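Local coordinates for PCF11 protein (Saccharomyces cerevisiae, PDB 1SZ9) that binds the carboxy-terminal domain of RNA polymerase II through its CTD-interacting domain and acts in 3'-end processing of mRNA, at residues Tyr90-Tyr94 with Leu105-Phe109. Sequence-based numbering, arbitrary orientation.
Sequences YKRTY and LINMF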
loop_
_atom_site.group_PDB
_atom_site.type_symbol
_atom_site.label_atom_id
_atom_site.label_comp_id
_atom_site.label_asym_id
_atom_site.label_seq_id
_atom_site.Cartn_x
_atom_site.Cartn_y
_atom_site.Cartn_z
ATOM N N TYR A 90 -8.327 -1.257 -0.091
ATOM C CA TYR A 90 -8.120 -2.366 -0.997
ATOM C C TYR A 90 -9.380 -2.695 -1.789
ATOM O O TYR A 90 -9.344 -2.789 -3.011
ATOM C CB TYR A 90 -7.646 -3.592 -0.210
ATOM C CG TYR A 90 -7.315 -4.790 -1.087
ATOM C CD1 TYR A 90 -8.319 -5.596 -1.616
ATOM C CD2 TYR A 90 -5.997 -5.101 -1.397
ATOM C CE1 TYR A 90 -8.012 -6.691 -2.437
ATOM C CE2 TYR A 90 -5.682 -6.181 -2.207
ATOM C CZ TYR A 90 -6.694 -6.973 -2.722
ATOM O OH TYR A 90 -6.377 -8.053 -3.509
ATOM N N LYS A 91 -10.481 -2.893 -1.076
ATOM C CA LYS A 91 -11.759 -3.214 -1.684
ATOM C C LYS A 91 -12.214 -2.127 -2.666
ATOM O O LYS A 91 -12.641 -2.431 -3.773
ATOM C CB LYS A 91 -12.823 -3.388 -0.587
ATOM C CG LYS A 91 -14.253 -3.509 -1.112
ATOM C CD LYS A 91 -15.237 -3.931 -0.015
ATOM C CE LYS A 91 -16.681 -4.039 -0.563
ATOM N NZ LYS A 91 -17.664 -4.522 0.474
ATOM N N ARG A 92 -12.119 -0.864 -2.263
ATOM C CA ARG A 92 -12.547 0.221 -3.146
ATOM C C ARG A 92 -11.705 0.258 -4.409
ATOM O O ARG A 92 -12.240 0.448 -5.501
ATOM C CB ARG A 92 -12.480 1.576 -2.423
ATOM C CG ARG A 92 -13.642 1.775 -1.454
ATOM C CD ARG A 92 -13.390 2.881 -0.441
ATOM N NE ARG A 92 -14.370 2.824 0.645
ATOM C CZ ARG A 92 -14.271 3.499 1.789
ATOM N NH1 ARG A 92 -13.231 4.297 2.013
ATOM N NH2 ARG A 92 -15.211 3.361 2.718
ATOM N N THR A 93 -10.397 0.059 -4.264
ATOM C CA THR A 93 -9.507 0.065 -5.419
ATOM C C THR A 93 -9.842 -1.087 -6.356
ATOM O O THR A 93 -9.970 -0.903 -7.560
ATOM C CB THR A 93 -8.024 -0.051 -4.976
ATOM O OG1 THR A 93 -7.707 1.083 -4.176
ATOM C CG2 THR A 93 -7.055 -0.088 -6.188
ATOM N N TYR A 94 -9.983 -2.276 -5.780
ATOM C CA TYR A 94 -10.297 -3.482 -6.535
ATOM C C TYR A 94 -11.565 -3.286 -7.373
ATOM O O TYR A 94 -11.633 -3.693 -8.534
ATOM C CB TYR A 94 -10.493 -4.660 -5.560
ATOM C CG TYR A 94 -10.599 -6.005 -6.247
ATOM C CD1 TYR A 94 -11.777 -6.394 -6.878
ATOM C CD2 TYR A 94 -9.510 -6.887 -6.276
ATOM C CE1 TYR A 94 -11.883 -7.633 -7.522
ATOM C CE2 TYR A 94 -9.601 -8.135 -6.934
ATOM C CZ TYR A 94 -10.787 -8.494 -7.545
ATOM O OH TYR A 94 -10.905 -9.702 -8.178
ATOM N N LEU A 105 -3.396 -7.119 -7.765
ATOM C CA LEU A 105 -3.798 -6.817 -6.379
ATOM C C LEU A 105 -3.934 -8.132 -5.606
ATOM O O LEU A 105 -3.662 -8.195 -4.414
ATOM C CB LEU A 105 -5.151 -6.110 -6.333
ATOM C CG LEU A 105 -5.187 -4.676 -6.871
ATOM C CD1 LEU A 105 -6.624 -4.213 -6.921
ATOM C CD2 LEU A 105 -4.323 -3.764 -5.989
ATOM N N ILE A 106 -4.357 -9.185 -6.299
ATOM C CA ILE A 106 -4.542 -10.475 -5.637
ATOM C C ILE A 106 -3.202 -11.092 -5.244
ATOM O O ILE A 106 -3.045 -11.604 -4.135
ATOM C CB ILE A 106 -5.344 -11.444 -6.557
ATOM C CG1 ILE A 106 -6.792 -10.933 -6.677
ATOM C CG2 ILE A 106 -5.283 -12.916 -6.014
ATOM C CD1 ILE A 106 -7.555 -11.522 -7.876
ATOM N N ASN A 107 -2.241 -11.059 -6.162
ATOM C CA ASN A 107 -0.925 -11.614 -5.870
ATOM C C ASN A 107 -0.289 -10.839 -4.722
ATOM O O ASN A 107 0.328 -11.424 -3.833
ATOM C CB ASN A 107 -0.047 -11.581 -7.128
ATOM C CG ASN A 107 -0.481 -12.633 -8.147
ATOM O OD1 ASN A 107 -1.228 -13.545 -7.803
ATOM N ND2 ASN A 107 -0.021 -12.513 -9.386
ATOM N N MET A 108 -0.476 -9.521 -4.731
ATOM C CA MET A 108 0.074 -8.680 -3.674
ATOM C C MET A 108 -0.510 -9.093 -2.321
ATOM O O MET A 108 0.217 -9.190 -1.323
ATOM C CB MET A 108 -0.228 -7.202 -3.961
ATOM C CG MET A 108 0.194 -6.236 -2.850
ATOM S SD MET A 108 -0.286 -4.539 -3.296
ATOM C CE MET A 108 -2.141 -4.686 -3.127
ATOM N N PHE A 109 -1.818 -9.326 -2.292
ATOM C CA PHE A 109 -2.503 -9.765 -1.070
ATOM C C PHE A 109 -1.948 -11.123 -0.596
ATOM O O PHE A 109 -1.726 -11.337 0.598
ATOM C CB PHE A 109 -3.999 -9.889 -1.342
ATOM C CG PHE A 109 -4.748 -10.643 -0.283
ATOM C CD1 PHE A 109 -4.998 -10.061 0.967
ATOM C CD2 PHE A 109 -5.147 -11.954 -0.508
ATOM C CE1 PHE A 109 -5.628 -10.781 1.979
ATOM C CE2 PHE A 109 -5.783 -12.689 0.508
ATOM C CZ PHE A 109 -6.018 -12.100 1.751
#
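Segments 90-94 and 105-109 lie on consecutive helices, 86-95 and 99-112, which form a helical hairpin within the all-helical, ARM-repeat-like CTD-interacting domain. Their local axes run nearly antiparallel, at 156°, and approach to 12.1 Å; the nearest CA pair, Y94 and L105 at 7.3 Å, lies toward the connecting turn. So wide an axial gap leaves room for large side chains, and two tyrosines one helical turn apart fill much of it, in an interface burying 313 Å². Both have chi1 near 180° and a CA-to-CB bond pointing sideways, yet their rings extend to the partner helix. The CA-to-CB bond of L105 points toward segment 90-94, and its side chain enters beside them: CD1 of L105 lies 3.8 Å from Y94 CA and 4.2 Å from T93 CG2. At the ring ends, Y94 OH is 3.8 Å from I106 CD1; Y90 CE2 lies 4.0 Å from M108 CE. T93 directs its hydroxyl back to the L89 carbonyl of its own helix. Helix 125-137 packs against part of the hairpin, its I131 touching both Y90 and F109 and its F134 meeting the Y94 ring edge-to-face; helix 57-73 contacts T93, L105 and M108. The one hydrogen bond between the segments is weak: Y90 OH donates to L105 O at 2.9 Å, a carbonyl oxygen that also accepts the helical hydrogen bond from F109 N at 3.0 Å.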